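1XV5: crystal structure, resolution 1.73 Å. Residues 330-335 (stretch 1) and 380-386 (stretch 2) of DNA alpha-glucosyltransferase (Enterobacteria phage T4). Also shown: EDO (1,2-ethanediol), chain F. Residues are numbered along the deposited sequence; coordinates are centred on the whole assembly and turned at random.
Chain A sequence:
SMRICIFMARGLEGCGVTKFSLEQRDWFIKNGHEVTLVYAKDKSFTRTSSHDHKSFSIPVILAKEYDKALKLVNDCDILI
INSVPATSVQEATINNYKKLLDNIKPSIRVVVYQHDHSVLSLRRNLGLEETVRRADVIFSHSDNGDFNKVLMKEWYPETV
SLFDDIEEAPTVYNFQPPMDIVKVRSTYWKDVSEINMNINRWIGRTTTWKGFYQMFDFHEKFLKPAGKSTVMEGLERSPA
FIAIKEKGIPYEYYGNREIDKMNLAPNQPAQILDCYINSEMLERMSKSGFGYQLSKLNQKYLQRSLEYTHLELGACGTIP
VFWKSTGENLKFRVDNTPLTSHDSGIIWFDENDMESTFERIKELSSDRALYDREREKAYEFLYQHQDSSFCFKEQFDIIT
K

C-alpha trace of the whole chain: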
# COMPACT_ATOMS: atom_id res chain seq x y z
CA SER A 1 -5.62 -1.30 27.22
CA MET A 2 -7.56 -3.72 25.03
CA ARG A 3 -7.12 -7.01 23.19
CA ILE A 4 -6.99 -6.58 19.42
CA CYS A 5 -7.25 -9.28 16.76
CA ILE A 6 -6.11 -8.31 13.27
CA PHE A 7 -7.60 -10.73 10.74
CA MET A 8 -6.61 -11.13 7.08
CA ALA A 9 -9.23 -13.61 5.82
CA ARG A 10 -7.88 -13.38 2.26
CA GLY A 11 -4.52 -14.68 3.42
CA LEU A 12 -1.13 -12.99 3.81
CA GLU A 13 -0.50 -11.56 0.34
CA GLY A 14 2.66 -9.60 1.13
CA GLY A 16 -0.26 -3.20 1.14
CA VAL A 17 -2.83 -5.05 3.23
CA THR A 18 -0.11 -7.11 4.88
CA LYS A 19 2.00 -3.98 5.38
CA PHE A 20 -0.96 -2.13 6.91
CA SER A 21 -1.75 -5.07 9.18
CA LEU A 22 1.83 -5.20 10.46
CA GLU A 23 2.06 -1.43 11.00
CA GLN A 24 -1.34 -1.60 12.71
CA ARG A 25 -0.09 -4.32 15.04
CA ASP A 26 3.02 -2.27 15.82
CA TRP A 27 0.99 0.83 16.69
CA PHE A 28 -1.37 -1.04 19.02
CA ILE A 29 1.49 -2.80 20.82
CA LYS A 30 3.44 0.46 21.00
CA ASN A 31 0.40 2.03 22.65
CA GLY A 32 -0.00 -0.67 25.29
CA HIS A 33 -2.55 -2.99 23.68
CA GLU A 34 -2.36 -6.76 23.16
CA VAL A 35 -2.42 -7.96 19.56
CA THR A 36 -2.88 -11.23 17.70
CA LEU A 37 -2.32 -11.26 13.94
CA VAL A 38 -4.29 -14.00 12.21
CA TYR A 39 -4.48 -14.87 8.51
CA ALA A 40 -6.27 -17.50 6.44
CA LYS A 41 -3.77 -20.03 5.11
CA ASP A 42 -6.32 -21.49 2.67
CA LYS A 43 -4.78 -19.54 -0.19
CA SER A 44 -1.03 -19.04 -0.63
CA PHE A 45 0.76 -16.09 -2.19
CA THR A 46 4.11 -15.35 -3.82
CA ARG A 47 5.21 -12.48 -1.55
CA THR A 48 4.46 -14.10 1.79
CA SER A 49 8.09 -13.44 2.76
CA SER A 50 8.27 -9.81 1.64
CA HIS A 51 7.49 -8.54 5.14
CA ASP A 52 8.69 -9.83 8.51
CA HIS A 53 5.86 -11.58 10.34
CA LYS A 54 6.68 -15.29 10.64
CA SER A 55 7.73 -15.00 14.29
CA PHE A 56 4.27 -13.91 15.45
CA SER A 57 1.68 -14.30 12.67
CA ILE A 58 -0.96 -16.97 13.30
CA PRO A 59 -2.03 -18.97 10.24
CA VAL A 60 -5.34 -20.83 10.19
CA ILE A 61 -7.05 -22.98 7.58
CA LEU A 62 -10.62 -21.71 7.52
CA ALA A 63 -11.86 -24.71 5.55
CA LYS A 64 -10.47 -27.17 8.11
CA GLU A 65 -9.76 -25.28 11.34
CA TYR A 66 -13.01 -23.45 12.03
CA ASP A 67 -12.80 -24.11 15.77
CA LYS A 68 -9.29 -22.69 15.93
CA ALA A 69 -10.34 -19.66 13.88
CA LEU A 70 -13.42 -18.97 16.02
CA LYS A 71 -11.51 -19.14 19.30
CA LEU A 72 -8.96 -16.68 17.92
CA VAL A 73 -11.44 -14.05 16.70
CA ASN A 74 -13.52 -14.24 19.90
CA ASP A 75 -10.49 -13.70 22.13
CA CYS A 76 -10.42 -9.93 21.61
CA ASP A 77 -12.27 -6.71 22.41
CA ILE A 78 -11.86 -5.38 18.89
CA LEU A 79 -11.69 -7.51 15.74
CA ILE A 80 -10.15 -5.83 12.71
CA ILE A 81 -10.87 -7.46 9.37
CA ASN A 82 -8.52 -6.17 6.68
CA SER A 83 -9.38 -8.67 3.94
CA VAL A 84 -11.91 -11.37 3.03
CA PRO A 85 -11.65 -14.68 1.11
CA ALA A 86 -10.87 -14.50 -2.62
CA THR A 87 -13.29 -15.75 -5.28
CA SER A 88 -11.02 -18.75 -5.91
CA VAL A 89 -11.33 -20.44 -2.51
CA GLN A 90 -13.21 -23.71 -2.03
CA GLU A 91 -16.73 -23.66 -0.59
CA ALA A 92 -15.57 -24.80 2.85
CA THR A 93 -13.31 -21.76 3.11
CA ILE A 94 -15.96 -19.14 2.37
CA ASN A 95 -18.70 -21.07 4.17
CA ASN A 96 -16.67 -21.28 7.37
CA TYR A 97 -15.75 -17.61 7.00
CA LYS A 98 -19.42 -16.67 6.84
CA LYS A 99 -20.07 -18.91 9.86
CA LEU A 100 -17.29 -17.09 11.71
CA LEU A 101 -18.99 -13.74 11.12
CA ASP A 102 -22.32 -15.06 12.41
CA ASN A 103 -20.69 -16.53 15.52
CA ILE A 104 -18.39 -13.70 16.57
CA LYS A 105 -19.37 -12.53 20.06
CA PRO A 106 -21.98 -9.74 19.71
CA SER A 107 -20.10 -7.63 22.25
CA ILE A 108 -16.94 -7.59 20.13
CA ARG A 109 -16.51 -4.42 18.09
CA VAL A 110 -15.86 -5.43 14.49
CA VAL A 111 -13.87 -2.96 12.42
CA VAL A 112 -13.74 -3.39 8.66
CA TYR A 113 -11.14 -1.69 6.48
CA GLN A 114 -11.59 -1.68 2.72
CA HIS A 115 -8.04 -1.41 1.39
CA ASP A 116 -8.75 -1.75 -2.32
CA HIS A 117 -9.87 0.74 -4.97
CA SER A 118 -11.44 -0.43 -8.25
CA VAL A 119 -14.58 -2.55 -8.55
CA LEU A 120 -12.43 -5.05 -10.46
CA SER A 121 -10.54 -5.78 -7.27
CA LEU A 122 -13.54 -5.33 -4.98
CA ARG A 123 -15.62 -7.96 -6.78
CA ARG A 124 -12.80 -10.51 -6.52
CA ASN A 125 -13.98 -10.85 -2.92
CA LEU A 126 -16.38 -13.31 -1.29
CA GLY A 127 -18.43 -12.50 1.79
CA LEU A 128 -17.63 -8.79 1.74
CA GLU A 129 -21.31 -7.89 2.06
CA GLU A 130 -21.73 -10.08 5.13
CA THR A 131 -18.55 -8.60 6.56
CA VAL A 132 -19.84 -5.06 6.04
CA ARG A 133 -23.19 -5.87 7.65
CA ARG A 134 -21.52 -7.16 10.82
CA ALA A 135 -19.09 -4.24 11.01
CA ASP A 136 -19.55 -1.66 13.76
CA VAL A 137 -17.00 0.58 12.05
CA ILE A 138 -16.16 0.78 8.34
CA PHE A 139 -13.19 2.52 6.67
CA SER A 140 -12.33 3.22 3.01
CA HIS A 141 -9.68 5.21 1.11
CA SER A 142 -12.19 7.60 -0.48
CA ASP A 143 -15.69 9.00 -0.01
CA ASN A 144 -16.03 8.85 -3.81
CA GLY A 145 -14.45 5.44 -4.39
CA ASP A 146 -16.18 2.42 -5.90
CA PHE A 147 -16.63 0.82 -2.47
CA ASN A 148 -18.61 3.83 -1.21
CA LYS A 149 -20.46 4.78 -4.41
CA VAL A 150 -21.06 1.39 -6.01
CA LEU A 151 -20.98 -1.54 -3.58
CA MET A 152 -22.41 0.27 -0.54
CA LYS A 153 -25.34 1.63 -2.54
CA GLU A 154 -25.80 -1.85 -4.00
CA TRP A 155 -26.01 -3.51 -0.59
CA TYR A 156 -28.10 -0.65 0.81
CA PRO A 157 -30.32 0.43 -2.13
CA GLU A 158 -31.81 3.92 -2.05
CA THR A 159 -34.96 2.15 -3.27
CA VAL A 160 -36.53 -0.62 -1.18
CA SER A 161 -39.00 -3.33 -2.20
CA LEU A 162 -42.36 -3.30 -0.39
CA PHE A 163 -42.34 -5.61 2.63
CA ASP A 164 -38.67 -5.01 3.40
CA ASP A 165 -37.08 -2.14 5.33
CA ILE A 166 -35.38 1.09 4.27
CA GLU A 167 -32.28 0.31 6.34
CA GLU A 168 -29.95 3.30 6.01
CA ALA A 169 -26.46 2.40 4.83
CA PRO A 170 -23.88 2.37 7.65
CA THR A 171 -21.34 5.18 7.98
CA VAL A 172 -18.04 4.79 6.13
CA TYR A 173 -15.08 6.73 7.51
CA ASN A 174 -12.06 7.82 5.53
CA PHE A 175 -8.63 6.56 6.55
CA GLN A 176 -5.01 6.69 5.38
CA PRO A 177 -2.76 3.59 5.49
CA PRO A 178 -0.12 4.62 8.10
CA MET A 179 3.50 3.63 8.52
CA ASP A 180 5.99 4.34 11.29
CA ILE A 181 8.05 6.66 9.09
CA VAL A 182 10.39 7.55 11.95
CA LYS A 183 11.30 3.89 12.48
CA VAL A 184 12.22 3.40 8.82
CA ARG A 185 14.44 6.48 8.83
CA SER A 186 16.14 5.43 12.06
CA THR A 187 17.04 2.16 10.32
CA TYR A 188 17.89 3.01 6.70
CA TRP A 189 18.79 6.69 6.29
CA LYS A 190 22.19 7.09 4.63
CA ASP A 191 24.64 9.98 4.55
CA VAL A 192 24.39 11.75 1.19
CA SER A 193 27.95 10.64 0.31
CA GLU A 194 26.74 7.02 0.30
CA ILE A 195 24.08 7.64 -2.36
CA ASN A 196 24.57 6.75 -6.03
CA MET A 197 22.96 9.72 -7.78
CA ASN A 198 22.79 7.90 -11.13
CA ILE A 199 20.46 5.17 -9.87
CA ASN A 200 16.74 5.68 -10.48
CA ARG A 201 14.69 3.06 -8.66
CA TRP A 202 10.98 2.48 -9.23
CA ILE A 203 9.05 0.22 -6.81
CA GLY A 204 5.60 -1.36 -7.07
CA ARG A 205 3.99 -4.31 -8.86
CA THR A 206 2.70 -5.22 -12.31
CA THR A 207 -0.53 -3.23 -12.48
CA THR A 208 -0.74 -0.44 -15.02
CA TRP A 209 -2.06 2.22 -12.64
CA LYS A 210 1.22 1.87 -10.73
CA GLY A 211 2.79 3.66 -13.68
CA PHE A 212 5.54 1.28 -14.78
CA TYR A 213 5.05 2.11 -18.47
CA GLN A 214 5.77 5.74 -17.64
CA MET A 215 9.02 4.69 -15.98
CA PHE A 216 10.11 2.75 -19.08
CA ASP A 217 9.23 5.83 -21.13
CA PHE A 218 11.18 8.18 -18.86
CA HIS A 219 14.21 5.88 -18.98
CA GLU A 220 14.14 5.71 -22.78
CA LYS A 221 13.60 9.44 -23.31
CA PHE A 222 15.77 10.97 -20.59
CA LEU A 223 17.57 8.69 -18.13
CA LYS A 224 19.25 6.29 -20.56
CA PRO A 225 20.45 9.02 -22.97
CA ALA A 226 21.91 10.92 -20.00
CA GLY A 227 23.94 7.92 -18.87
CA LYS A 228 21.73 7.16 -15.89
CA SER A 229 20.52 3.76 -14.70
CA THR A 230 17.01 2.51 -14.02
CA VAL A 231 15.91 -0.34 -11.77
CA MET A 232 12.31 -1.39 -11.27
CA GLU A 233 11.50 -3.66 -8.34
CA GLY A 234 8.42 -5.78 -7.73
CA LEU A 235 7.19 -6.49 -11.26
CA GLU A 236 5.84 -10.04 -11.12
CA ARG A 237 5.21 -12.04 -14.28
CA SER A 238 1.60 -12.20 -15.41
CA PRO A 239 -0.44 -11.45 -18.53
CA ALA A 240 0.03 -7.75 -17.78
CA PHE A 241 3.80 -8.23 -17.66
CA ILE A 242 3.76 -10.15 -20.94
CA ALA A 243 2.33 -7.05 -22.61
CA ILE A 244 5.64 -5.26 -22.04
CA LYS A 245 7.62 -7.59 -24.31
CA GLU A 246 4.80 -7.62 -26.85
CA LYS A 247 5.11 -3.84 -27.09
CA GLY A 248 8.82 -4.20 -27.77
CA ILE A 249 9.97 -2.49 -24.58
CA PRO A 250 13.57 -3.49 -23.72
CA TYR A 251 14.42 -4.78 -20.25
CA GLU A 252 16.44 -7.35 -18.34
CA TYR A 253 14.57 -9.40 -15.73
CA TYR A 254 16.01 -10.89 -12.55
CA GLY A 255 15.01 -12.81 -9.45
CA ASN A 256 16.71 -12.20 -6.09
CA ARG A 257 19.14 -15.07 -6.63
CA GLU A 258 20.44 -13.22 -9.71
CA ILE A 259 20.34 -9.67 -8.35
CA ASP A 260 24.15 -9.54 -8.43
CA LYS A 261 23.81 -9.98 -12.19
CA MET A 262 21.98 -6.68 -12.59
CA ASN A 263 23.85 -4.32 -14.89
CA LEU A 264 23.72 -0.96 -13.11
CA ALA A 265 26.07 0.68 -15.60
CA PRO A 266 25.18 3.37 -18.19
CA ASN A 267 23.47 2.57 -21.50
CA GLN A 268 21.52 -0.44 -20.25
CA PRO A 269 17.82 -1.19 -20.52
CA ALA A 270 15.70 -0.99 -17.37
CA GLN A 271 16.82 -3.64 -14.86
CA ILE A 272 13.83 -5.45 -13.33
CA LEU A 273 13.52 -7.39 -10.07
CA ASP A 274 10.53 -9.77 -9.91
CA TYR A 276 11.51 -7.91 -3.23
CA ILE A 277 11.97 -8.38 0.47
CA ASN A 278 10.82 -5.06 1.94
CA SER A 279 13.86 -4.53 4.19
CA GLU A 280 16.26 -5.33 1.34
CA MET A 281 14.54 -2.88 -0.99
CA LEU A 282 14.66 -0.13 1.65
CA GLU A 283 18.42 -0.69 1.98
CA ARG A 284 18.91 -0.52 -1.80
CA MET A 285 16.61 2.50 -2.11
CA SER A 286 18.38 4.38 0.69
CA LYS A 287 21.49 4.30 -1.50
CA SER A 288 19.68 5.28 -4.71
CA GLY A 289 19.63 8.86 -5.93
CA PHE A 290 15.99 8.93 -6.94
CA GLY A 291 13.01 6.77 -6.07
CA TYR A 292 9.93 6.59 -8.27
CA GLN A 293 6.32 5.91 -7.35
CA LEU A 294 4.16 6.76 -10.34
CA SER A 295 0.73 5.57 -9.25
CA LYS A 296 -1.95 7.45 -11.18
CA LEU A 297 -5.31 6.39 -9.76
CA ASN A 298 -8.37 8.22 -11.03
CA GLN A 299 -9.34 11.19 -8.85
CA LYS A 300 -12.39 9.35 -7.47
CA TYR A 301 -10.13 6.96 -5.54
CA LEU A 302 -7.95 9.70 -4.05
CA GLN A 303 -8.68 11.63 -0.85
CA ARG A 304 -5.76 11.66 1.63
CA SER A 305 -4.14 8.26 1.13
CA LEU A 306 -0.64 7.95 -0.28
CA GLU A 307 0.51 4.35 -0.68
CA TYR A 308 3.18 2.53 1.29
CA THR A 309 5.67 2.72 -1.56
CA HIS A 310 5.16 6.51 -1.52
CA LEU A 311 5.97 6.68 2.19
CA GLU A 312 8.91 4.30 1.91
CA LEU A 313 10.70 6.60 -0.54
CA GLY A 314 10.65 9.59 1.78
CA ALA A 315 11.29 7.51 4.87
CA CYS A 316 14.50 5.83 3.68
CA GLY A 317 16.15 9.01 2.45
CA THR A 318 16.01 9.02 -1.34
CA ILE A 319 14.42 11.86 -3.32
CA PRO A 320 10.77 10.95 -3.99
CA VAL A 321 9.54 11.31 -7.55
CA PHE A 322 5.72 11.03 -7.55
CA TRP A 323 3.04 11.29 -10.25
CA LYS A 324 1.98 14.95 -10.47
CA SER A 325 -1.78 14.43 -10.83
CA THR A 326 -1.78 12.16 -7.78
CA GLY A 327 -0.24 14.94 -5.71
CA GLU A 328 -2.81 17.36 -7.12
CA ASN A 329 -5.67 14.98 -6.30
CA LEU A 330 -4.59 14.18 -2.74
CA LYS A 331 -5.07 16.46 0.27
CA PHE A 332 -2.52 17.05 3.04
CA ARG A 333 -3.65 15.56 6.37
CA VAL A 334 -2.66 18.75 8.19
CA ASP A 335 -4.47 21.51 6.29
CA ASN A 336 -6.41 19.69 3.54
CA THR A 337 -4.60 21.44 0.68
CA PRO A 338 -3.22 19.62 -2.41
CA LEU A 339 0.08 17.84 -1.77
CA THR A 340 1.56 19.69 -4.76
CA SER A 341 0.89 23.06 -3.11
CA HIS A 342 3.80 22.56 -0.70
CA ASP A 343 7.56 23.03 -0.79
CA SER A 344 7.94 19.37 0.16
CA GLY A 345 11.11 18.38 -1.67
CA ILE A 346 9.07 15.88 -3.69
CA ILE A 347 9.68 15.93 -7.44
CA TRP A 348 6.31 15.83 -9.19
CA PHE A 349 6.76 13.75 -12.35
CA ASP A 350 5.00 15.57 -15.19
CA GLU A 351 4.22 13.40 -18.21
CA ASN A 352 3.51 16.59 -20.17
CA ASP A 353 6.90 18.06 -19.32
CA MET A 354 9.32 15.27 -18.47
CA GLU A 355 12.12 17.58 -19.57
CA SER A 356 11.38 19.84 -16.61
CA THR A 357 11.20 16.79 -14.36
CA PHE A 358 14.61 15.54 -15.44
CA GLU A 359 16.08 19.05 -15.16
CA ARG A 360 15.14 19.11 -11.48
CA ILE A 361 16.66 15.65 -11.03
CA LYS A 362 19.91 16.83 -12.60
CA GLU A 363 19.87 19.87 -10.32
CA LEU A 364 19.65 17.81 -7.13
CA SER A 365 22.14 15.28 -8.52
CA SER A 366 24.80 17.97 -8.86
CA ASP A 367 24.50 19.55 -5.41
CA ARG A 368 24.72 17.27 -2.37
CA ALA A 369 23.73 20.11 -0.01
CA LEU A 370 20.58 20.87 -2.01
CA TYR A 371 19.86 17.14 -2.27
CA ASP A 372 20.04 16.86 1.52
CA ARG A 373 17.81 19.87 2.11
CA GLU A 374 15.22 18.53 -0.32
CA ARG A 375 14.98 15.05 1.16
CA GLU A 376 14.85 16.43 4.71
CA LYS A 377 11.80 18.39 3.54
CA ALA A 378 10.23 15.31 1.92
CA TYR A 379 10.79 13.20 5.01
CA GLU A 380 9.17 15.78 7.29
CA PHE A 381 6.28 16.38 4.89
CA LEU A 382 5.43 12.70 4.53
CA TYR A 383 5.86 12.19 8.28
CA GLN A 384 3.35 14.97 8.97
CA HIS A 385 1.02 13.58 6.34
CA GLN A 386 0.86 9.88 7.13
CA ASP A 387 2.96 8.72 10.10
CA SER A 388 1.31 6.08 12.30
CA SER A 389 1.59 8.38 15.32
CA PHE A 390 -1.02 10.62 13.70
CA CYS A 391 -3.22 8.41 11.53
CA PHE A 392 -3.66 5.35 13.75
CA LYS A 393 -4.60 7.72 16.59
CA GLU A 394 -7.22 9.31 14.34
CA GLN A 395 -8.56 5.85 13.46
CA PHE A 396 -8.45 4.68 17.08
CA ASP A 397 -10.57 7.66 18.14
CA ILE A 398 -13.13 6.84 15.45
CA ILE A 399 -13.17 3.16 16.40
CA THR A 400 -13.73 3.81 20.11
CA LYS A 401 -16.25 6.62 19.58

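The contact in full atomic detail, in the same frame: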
# COMPACT_ATOMS: atom_id res chain seq x y z
N LEU A 330 -4.61 14.56 -4.14
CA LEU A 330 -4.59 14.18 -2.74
C LEU A 330 -4.48 15.41 -1.85
O LEU A 330 -3.85 16.40 -2.24
CB LEU A 330 -3.40 13.24 -2.45
CG LEU A 330 -3.56 11.79 -2.92
CD1 LEU A 330 -2.25 11.06 -2.72
CD2 LEU A 330 -4.69 11.12 -2.13
N LYS A 331 -5.09 15.35 -0.68
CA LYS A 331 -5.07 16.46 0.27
C LYS A 331 -4.22 16.16 1.50
O LYS A 331 -4.30 15.08 2.09
CB LYS A 331 -6.49 16.81 0.70
CG LYS A 331 -7.39 17.30 -0.42
CD LYS A 331 -8.73 17.76 0.12
CE LYS A 331 -9.66 18.23 -0.98
NZ LYS A 331 -10.14 17.10 -1.83
N PHE A 332 -3.41 17.14 1.89
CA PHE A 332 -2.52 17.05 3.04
C PHE A 332 -3.33 16.83 4.32
O PHE A 332 -4.32 17.52 4.56
CB PHE A 332 -1.71 18.36 3.12
CG PHE A 332 -0.58 18.35 4.11
CD1 PHE A 332 0.10 17.18 4.43
CD2 PHE A 332 -0.14 19.55 4.66
CE1 PHE A 332 1.21 17.20 5.28
CE2 PHE A 332 0.97 19.59 5.51
CZ PHE A 332 1.64 18.41 5.82
N ARG A 333 -2.93 15.86 5.13
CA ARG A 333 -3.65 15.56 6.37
C ARG A 333 -3.76 16.78 7.28
O ARG A 333 -4.79 17.00 7.92
CB ARG A 333 -2.93 14.44 7.12
CG ARG A 333 -3.67 13.91 8.36
CD ARG A 333 -2.77 12.99 9.19
NE ARG A 333 -1.63 13.73 9.72
CZ ARG A 333 -1.66 14.49 10.81
NH1 ARG A 333 -2.79 14.61 11.51
NH2 ARG A 333 -0.58 15.16 11.18
N VAL A 334 -2.71 17.59 7.31
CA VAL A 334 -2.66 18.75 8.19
C VAL A 334 -3.61 19.90 7.86
O VAL A 334 -4.34 20.35 8.74
CB VAL A 334 -1.22 19.30 8.29
CG1 VAL A 334 -1.20 20.57 9.13
CG2 VAL A 334 -0.31 18.25 8.90
N ASP A 335 -3.60 20.39 6.62
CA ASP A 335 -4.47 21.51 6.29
C ASP A 335 -5.44 21.29 5.13
O ASP A 335 -6.12 22.22 4.70
CB ASP A 335 -3.64 22.76 6.04
CG ASP A 335 -2.65 22.59 4.91
OD1 ASP A 335 -2.86 21.69 4.08
OD2 ASP A 335 -1.67 23.36 4.86
N GLU A 380 10.04 15.10 6.33
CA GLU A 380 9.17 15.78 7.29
C GLU A 380 7.74 15.92 6.77
O GLU A 380 6.78 15.74 7.52
CB GLU A 380 9.72 17.17 7.62
CG GLU A 380 8.85 17.95 8.60
CD GLU A 380 8.74 17.28 9.96
OE1 GLU A 380 7.84 17.65 10.74
OE2 GLU A 380 9.57 16.39 10.26
N PHE A 381 7.60 16.22 5.49
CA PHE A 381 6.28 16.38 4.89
C PHE A 381 5.47 15.08 4.95
O PHE A 381 4.31 15.07 5.36
CB PHE A 381 6.40 16.82 3.43
CG PHE A 381 5.08 17.06 2.76
CD1 PHE A 381 4.31 18.18 3.07
CD2 PHE A 381 4.60 16.17 1.80
CE1 PHE A 381 3.10 18.41 2.44
CE2 PHE A 381 3.38 16.39 1.16
CZ PHE A 381 2.63 17.52 1.48
N LEU A 382 6.10 13.99 4.53
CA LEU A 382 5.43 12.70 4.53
C LEU A 382 5.15 12.22 5.95
O LEU A 382 4.14 11.58 6.20
CB LEU A 382 6.28 11.68 3.76
CG LEU A 382 6.41 12.04 2.27
CD1 LEU A 382 7.35 11.06 1.58
CD2 LEU A 382 5.04 12.03 1.60
N TYR A 383 6.05 12.55 6.87
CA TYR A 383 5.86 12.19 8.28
C TYR A 383 4.59 12.89 8.79
O TYR A 383 3.70 12.26 9.38
CB TYR A 383 7.06 12.66 9.09
CG TYR A 383 6.82 12.69 10.58
CD1 TYR A 383 6.73 11.51 11.32
CD2 TYR A 383 6.67 13.90 11.25
CE1 TYR A 383 6.49 11.54 12.70
CE2 TYR A 383 6.42 13.95 12.62
CZ TYR A 383 6.33 12.76 13.34
OH TYR A 383 6.10 12.80 14.69
N GLN A 384 4.50 14.19 8.55
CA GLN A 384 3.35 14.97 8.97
C GLN A 384 2.07 14.48 8.30
O GLN A 384 1.00 14.49 8.90
CB GLN A 384 3.56 16.46 8.63
CG GLN A 384 4.59 17.15 9.50
CD GLN A 384 4.12 17.34 10.93
OE1 GLN A 384 4.92 17.53 11.84
NE2 GLN A 384 2.80 17.29 11.12
N HIS A 385 2.19 14.04 7.06
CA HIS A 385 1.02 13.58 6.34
C HIS A 385 0.48 12.21 6.69
O HIS A 385 -0.74 12.04 6.80
CB HIS A 385 1.28 13.61 4.83
CG HIS A 385 0.07 13.27 4.01
ND1 HIS A 385 -0.03 12.11 3.26
CD2 HIS A 385 -1.12 13.91 3.87
CE1 HIS A 385 -1.22 12.06 2.70
NE2 HIS A 385 -1.90 13.13 3.05
N GLN A 386 1.36 11.23 6.90
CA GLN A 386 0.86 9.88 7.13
C GLN A 386 1.59 8.99 8.14
O GLN A 386 1.51 7.76 8.03
CB GLN A 386 0.78 9.18 5.76
CG GLN A 386 -0.35 8.18 5.60
CD GLN A 386 -0.70 7.94 4.14
OE1 GLN A 386 -1.03 8.88 3.40
NE2 GLN A 386 -0.62 6.69 3.70
C1 EDO F . -1.16 16.85 14.20
O1 EDO F . -1.03 17.42 12.89
C2 EDO F . -2.43 16.00 14.34
O2 EDO F . -3.62 16.79 14.29

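How do the two backbones lie against each other? Residues 380-386 belong to a helix that begins earlier in the chain, and its turns are held by bonds such as Gln384 N to Glu380 O (2.9 Å) and His385 N to Phe381 O (2.9 Å). Residues 330-335 have no regular structure; Leu330 is the first residue to leave helical geometry after a preceding helix. The nearest CA atoms across the two stretches are those of Arg333 and His385, 5.1 Å apart, and together the stretches bury 369 Å². Phe381, Gln384 and His385 supply nearly all of the helix's share, while the CA-to-CB bonds of Leu382 and Tyr383 point away.

Which polar groups tie the loop to the helix? The fork of Arg333 reaches the backbone near the end of stretch 2. Its NE and NH2 atoms both donate to Gln384 O, each at 2.9 Å, so a single carbonyl oxygen lies near the guanidinium plane and takes two hydrogen bonds. In the other direction, His385 NE2 donates to Lys331 O at 3.2 Å, which places a proton on that ring nitrogen. Lys331 contributes through its backbone, for its CA-to-CB bond points away from the helix. Two bonds thus run from a loop side chain to the helix backbone and one from a helix side chain to the loop backbone, on successive helix residues.

What fills the apolar part of the contact? Phe332 is buried, and its ring makes an offset stack with that of Phe381, with centroids 4.5 Å apart and planes at 24°; the closest atoms are Phe332 CE1 and Phe381 CE1, at 3.6 Å. Both CA-to-CB bonds point sideways, and t rotamers at chi1 carry the ring ends nearer the opposite stretch. At the edge of the Phe332 ring, CZ meets Gln384 CB at 3.9 Å and CD1 meets His385 CD2 at 3.5 Å. The Phe332 and His385 rings meet rim to rim, neither covering the other's face; Lys331 O lies at the edge of the imidazole, near its plane.

What else gathers around the arginine and histidine? Arg333 N lies only 2.9 Å from His385 CD2, a tight approach near the imidazole plane. Beyond the protein contact, Arg333 NH2 also donates to O1 of the ethanediol at 2.9 Å; this molecule, probably from the crystallisation liquor, sits at the guanidinium edge.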